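Local coordinates for VWFA domain-containing protein (Alicyclobacillus acidocaldarius subsp. acidocaldarius, PDB 3RAG) that is of unknown function but has a von Willebrand factor type A fold that holds a sodium ion and may engage partners through this metal site, at residues I16-S21 / A145-K150; L141-S146 / A204-R209. All blocks are in the same frame, centred on the assembly; numbering follows the deposited sequence.

Contact 1 (I16-S21 / A145-K150); sequences ITDGCS and ASMRDK. With NA (sodium ion), chain C.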
loop_
_atom_site.group_PDB
_atom_site.type_symbol
_atom_site.label_atom_id
_atom_site.label_comp_id
_atom_site.label_asym_id
_atom_site.label_seq_id
_atom_site.Cartn_x
_atom_site.Cartn_y
_atom_site.Cartn_z
ATOM N N ILE A 16 6.687 -4.162 0.202
ATOM C CA ILE A 16 7.903 -4.031 1.005
ATOM C C ILE A 16 8.914 -5.054 0.489
ATOM O O ILE A 16 8.641 -6.271 0.493
ATOM C CB ILE A 16 7.619 -4.227 2.512
ATOM C CG1 ILE A 16 6.578 -3.185 2.977
ATOM C CG2 ILE A 16 8.924 -4.108 3.299
ATOM C CD1 ILE A 16 6.146 -3.309 4.451
ATOM N N THR A 17 10.076 -4.589 0.043
ATOM C CA THR A 17 10.919 -5.454 -0.772
ATOM C C THR A 17 12.390 -5.110 -0.593
ATOM O O THR A 17 12.720 -3.981 -0.215
ATOM C CB THR A 17 10.489 -5.316 -2.282
ATOM O OG1 THR A 17 11.210 -6.236 -3.097
ATOM C CG2 THR A 17 10.765 -3.868 -2.808
ATOM N N ASP A 18 13.277 -6.066 -0.857
ATOM C CA ASP A 18 14.715 -5.751 -0.828
ATOM C C ASP A 18 15.408 -5.831 -2.187
ATOM O O ASP A 18 16.633 -6.013 -2.266
ATOM C CB ASP A 18 15.479 -6.545 0.256
ATOM C CG ASP A 18 15.641 -8.008 -0.091
ATOM O OD1 ASP A 18 14.935 -8.475 -1.004
ATOM O OD2 ASP A 18 16.435 -8.706 0.577
ATOM N N GLY A 19 14.638 -5.683 -3.266
ATOM C CA GLY A 19 15.263 -5.538 -4.571
ATOM C C GLY A 19 14.332 -5.835 -5.728
ATOM O O GLY A 19 13.307 -6.487 -5.543
ATOM N N CYS A 20 14.722 -5.411 -6.927
ATOM C CA CYS A 20 13.880 -5.542 -8.112
ATOM C C CYS A 20 13.475 -6.983 -8.428
ATOM O O CYS A 20 14.196 -7.934 -8.116
ATOM C CB CYS A 20 14.593 -4.959 -9.321
ATOM S SG CYS A 20 16.236 -5.660 -9.562
ATOM N N SER A 21 12.323 -7.140 -9.071
ATOM C CA SER A 21 11.862 -8.485 -9.468
ATOM C C SER A 21 12.890 -9.189 -10.335
ATOM O O SER A 21 13.621 -8.554 -11.100
ATOM C CB SER A 21 10.531 -8.418 -10.218
ATOM O OG SER A 21 10.678 -7.788 -11.497
ATOM N N ALA A 145 14.888 -15.297 -0.782
ATOM C CA ALA A 145 15.914 -15.798 0.132
ATOM C C ALA A 145 16.680 -14.679 0.831
ATOM O O ALA A 145 16.990 -14.779 2.013
ATOM C CB ALA A 145 16.887 -16.751 -0.608
ATOM N N SER A 146 16.982 -13.606 0.115
ATOM C CA SER A 146 17.790 -12.554 0.725
ATOM C C SER A 146 17.036 -11.787 1.810
ATOM O O SER A 146 17.635 -11.014 2.546
ATOM C CB SER A 146 18.305 -11.585 -0.323
ATOM O OG SER A 146 17.216 -10.842 -0.824
HETATM N N MSE A 147 15.728 -12.009 1.921
HETATM C CA MSE A 147 14.922 -11.284 2.921
HETATM C C MSE A 147 15.057 -11.881 4.331
HETATM O O MSE A 147 14.500 -11.338 5.288
HETATM C CB MSE A 147 13.427 -11.276 2.538
HETATM C CG MSE A 147 13.017 -10.200 1.491
HETATM SE SE MSE A 147 13.016 -8.447 2.061
HETATM C CE MSE A 147 11.770 -8.531 3.352
ATOM N N ARG A 148 15.792 -12.987 4.460
ATOM C CA ARG A 148 15.731 -13.780 5.697
ATOM C C ARG A 148 16.003 -12.938 6.945
ATOM O O ARG A 148 15.303 -13.047 7.948
ATOM C CB ARG A 148 16.699 -14.977 5.637
ATOM C CG ARG A 148 16.437 -16.016 6.732
ATOM C CD ARG A 148 17.183 -17.327 6.428
ATOM N NE ARG A 148 16.593 -18.026 5.277
ATOM C CZ ARG A 148 17.247 -18.319 4.156
ATOM N NH1 ARG A 148 18.519 -17.978 4.009
ATOM N NH2 ARG A 148 16.623 -18.961 3.173
ATOM N N ASP A 149 16.996 -12.068 6.873
ATOM C CA ASP A 149 17.356 -11.303 8.061
ATOM C C ASP A 149 16.552 -10.020 8.242
ATOM O O ASP A 149 16.721 -9.324 9.224
ATOM C CB ASP A 149 18.817 -10.943 8.029
ATOM C CG ASP A 149 19.698 -12.116 8.354
ATOM O OD1 ASP A 149 19.274 -13.018 9.131
ATOM O OD2 ASP A 149 20.810 -12.123 7.810
ATOM N N LYS A 150 15.705 -9.699 7.272
ATOM C CA LYS A 150 14.892 -8.489 7.358
ATOM C C LYS A 150 13.511 -8.855 7.835
ATOM O O LYS A 150 12.790 -8.019 8.357
ATOM C CB LYS A 150 14.808 -7.823 5.985
ATOM C CG LYS A 150 16.211 -7.407 5.479
ATOM C CD LYS A 150 16.241 -7.085 3.998
ATOM C CE LYS A 150 17.680 -6.870 3.535
ATOM N NZ LYS A 150 18.153 -7.898 2.552
HETATM NA NA NA C . 15.564 -10.155 -2.644
HETATM O O HOH W 1 13.625 -9.123 -3.842
HETATM O O HOH W 2 16.996 -9.930 -5.101
#

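Contact 2 (L141-S146 / A204-R209); sequences LDTSAS and AELVAR. With NA (sodium ion), chain C.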
loop_
_atom_site.group_PDB
_atom_site.type_symbol
_atom_site.label_atom_id
_atom_site.label_comp_id
_atom_site.label_asym_id
_atom_site.label_seq_id
_atom_site.Cartn_x
_atom_site.Cartn_y
_atom_site.Cartn_z
ATOM N N LEU A 141 4.517 -8.673 0.900
ATOM C CA LEU A 141 5.811 -8.827 1.552
ATOM C C LEU A 141 6.702 -9.783 0.763
ATOM O O LEU A 141 6.375 -10.968 0.563
ATOM C CB LEU A 141 5.617 -9.369 2.986
ATOM C CG LEU A 141 4.721 -8.506 3.864
ATOM C CD1 LEU A 141 4.569 -9.121 5.260
ATOM C CD2 LEU A 141 5.393 -7.107 3.973
ATOM N N ASP A 142 7.840 -9.247 0.344
ATOM C CA ASP A 142 8.889 -9.982 -0.360
ATOM C C ASP A 142 9.424 -11.002 0.629
ATOM O O ASP A 142 9.789 -10.635 1.751
ATOM C CB ASP A 142 9.960 -8.943 -0.686
ATOM C CG ASP A 142 11.115 -9.467 -1.527
ATOM O OD1 ASP A 142 11.397 -10.681 -1.553
ATOM O OD2 ASP A 142 11.788 -8.591 -2.138
ATOM N N THR A 143 9.448 -12.277 0.236
ATOM C CA THR A 143 10.044 -13.309 1.073
ATOM C C THR A 143 11.066 -14.100 0.272
ATOM O O THR A 143 11.263 -15.279 0.502
ATOM C CB THR A 143 8.975 -14.268 1.697
ATOM O OG1 THR A 143 8.298 -15.004 0.665
ATOM C CG2 THR A 143 7.979 -13.490 2.527
ATOM N N SER A 144 11.766 -13.436 -0.647
ATOM C CA SER A 144 12.842 -14.114 -1.353
ATOM C C SER A 144 13.948 -14.455 -0.361
ATOM O O SER A 144 13.955 -13.960 0.766
ATOM C CB SER A 144 13.387 -13.224 -2.464
ATOM O OG SER A 144 13.882 -12.029 -1.915
ATOM N N ALA A 145 14.888 -15.297 -0.782
ATOM C CA ALA A 145 15.914 -15.798 0.132
ATOM C C ALA A 145 16.680 -14.679 0.831
ATOM O O ALA A 145 16.990 -14.779 2.013
ATOM C CB ALA A 145 16.887 -16.751 -0.608
ATOM N N SER A 146 16.982 -13.606 0.115
ATOM C CA SER A 146 17.790 -12.554 0.725
ATOM C C SER A 146 17.036 -11.787 1.810
ATOM O O SER A 146 17.635 -11.014 2.546
ATOM C CB SER A 146 18.305 -11.585 -0.323
ATOM O OG SER A 146 17.216 -10.842 -0.824
ATOM N N ALA A 204 4.409 -17.812 10.705
ATOM C CA ALA A 204 4.351 -19.123 10.068
ATOM C C ALA A 204 4.566 -19.034 8.574
ATOM O O ALA A 204 5.153 -19.929 7.979
ATOM C CB ALA A 204 2.986 -19.836 10.363
ATOM N N GLU A 205 4.086 -17.960 7.958
ATOM C CA GLU A 205 4.007 -17.920 6.497
ATOM C C GLU A 205 5.145 -17.175 5.807
ATOM O O GLU A 205 5.338 -17.326 4.594
ATOM C CB GLU A 205 2.648 -17.335 6.054
ATOM C CG GLU A 205 1.441 -18.045 6.700
ATOM C CD GLU A 205 1.278 -19.486 6.216
ATOM O OE1 GLU A 205 1.769 -19.796 5.113
ATOM O OE2 GLU A 205 0.668 -20.307 6.944
ATOM N N LEU A 206 5.898 -16.358 6.550
ATOM C CA LEU A 206 6.974 -15.603 5.918
ATOM C C LEU A 206 8.284 -16.374 5.956
ATOM O O LEU A 206 9.084 -16.264 6.886
ATOM C CB LEU A 206 7.115 -14.187 6.531
ATOM C CG LEU A 206 5.850 -13.332 6.522
ATOM C CD1 LEU A 206 6.163 -11.953 7.129
ATOM C CD2 LEU A 206 5.321 -13.158 5.100
ATOM N N VAL A 207 8.491 -17.190 4.930
ATOM C CA VAL A 207 9.691 -18.006 4.831
ATOM C C VAL A 207 10.539 -17.467 3.697
ATOM O O VAL A 207 10.057 -17.317 2.578
ATOM C CB VAL A 207 9.342 -19.473 4.539
ATOM C CG1 VAL A 207 10.563 -20.355 4.717
ATOM C CG2 VAL A 207 8.204 -19.934 5.432
ATOM N N ALA A 208 11.806 -17.187 3.977
ATOM C CA ALA A 208 12.665 -16.609 2.958
ATOM C C ALA A 208 13.298 -17.679 2.086
ATOM O O ALA A 208 14.190 -18.409 2.513
ATOM C CB ALA A 208 13.740 -15.750 3.602
ATOM N N ARG A 209 12.811 -17.759 0.856
ATOM C CA ARG A 209 13.327 -18.687 -0.132
ATOM C C ARG A 209 12.909 -18.222 -1.518
ATOM O O ARG A 209 11.932 -17.492 -1.663
ATOM C CB ARG A 209 12.799 -20.096 0.132
ATOM C CG ARG A 209 11.285 -20.183 0.192
ATOM C CD ARG A 209 10.826 -21.581 0.575
ATOM N NE ARG A 209 10.924 -22.515 -0.541
ATOM C CZ ARG A 209 10.007 -22.642 -1.494
ATOM N NH1 ARG A 209 8.916 -21.891 -1.470
ATOM N NH2 ARG A 209 10.179 -23.520 -2.472
HETATM NA NA NA C . 15.564 -10.155 -2.644
HETATM O O HOH W 3 9.447 -17.538 0.008
HETATM O O HOH W 1 13.625 -9.123 -3.842
HETATM O O HOH W 2 16.996 -9.930 -5.101
#

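Contact 1 (I16-S21 / A145-K150)
D18 meets S146, M147 and K150 through its carboxylate and CB, a worked example of how a metal ligand is steadied by a fellow ligand and by second-shell residues. OD1 of D18 binds the sodium ion at 2.4 Å, and S146 OG binds the same ion at 2.5 Å. The other oxygen, OD2, is shared by S146 and K150. S146 OG donates to D18 OD2 (2.7 Å) on the syn side, 24° out of the carboxylate plane, whereas the ammonium group of K150 takes the anti lone pair, with NZ also 2.7 Å from OD2, in a salt bridge. The lysine chain crosses the aspartate side chain at about a right angle; after an extended run it bends at its last torsion (chi4 115°), which puts NZ beside OD2 and lets it donate to S146 O as well, from above that carbonyl's plane. An alanine here would remove NZ, and the carboxylate of D18, still held at OD2 by S146 OG, would probably be freer to turn. M147, present as selenomethionine, folds back at chi2 and chi3 and lays SE against CG (3.4 Å) and CB of D18. D18 follows directly on strand 10-17, while S146 to K150 lie in the loop between strand 135-142 and helix 151-165; I46 of strand 40-46 packs against M147 and K150.

Contact 2 (L141-S146 / A204-R209)
T143 and R209 join the metal-binding loop to the chain leaving helix 199-205. The sequence DTSAS of residues 142-146 fits the DxSxS signature of a metal ion-dependent adhesion site (MIDAS), and S144 OG, like that of S146, binds the sodium ion, here at 2.6 Å. Polar bonds come first: R209 N donates to T143 O (2.9 Å), and D142 OD1 accepts from S144 N, an Asx turn, and also from S144 OG. The N bond sets the backbone of S144, and the OG bond helps to orient the hydroxyl that binds sodium. Two CA-H...O contacts support the backbone pairing, A208 CA to T143 O and S144 CA to R209 O. Apolar contact forms one flank. CD1 of L206 meets CD1 of L141 at 3.7 Å, while its CD2 touches CG2 of T143, a methyl placed anti to the carbonyl carbon; the L206 and T143 side chains cross at about a right angle. L206, the first residue beyond the helix, centres an inverse gamma turn. A water bridges T143 OG1 and V207 O, its oxygen 2.7 Å from V207 O.

Contacts 1 and 2 have centres about 8 Å apart and share A145, S146 and the sodium ion. Along the chain, residues 16-21 come first, then the continuous run 141-150 that serves both contacts, and finally 204-209. Strands 10-17 and 135-142 are neighbours in the six-stranded sheet, and T17 OG1 probably bonds to D142 OD2 between them. The loops after these two strands, far apart in sequence, both supply sodium ligands, while 204-209 packs against the second. In a canonical von Willebrand A domain the DxSxS strand precedes the one carrying the aspartate loop; here the order is reversed, which is consistent with a circular permutation that leaves the metal site intact.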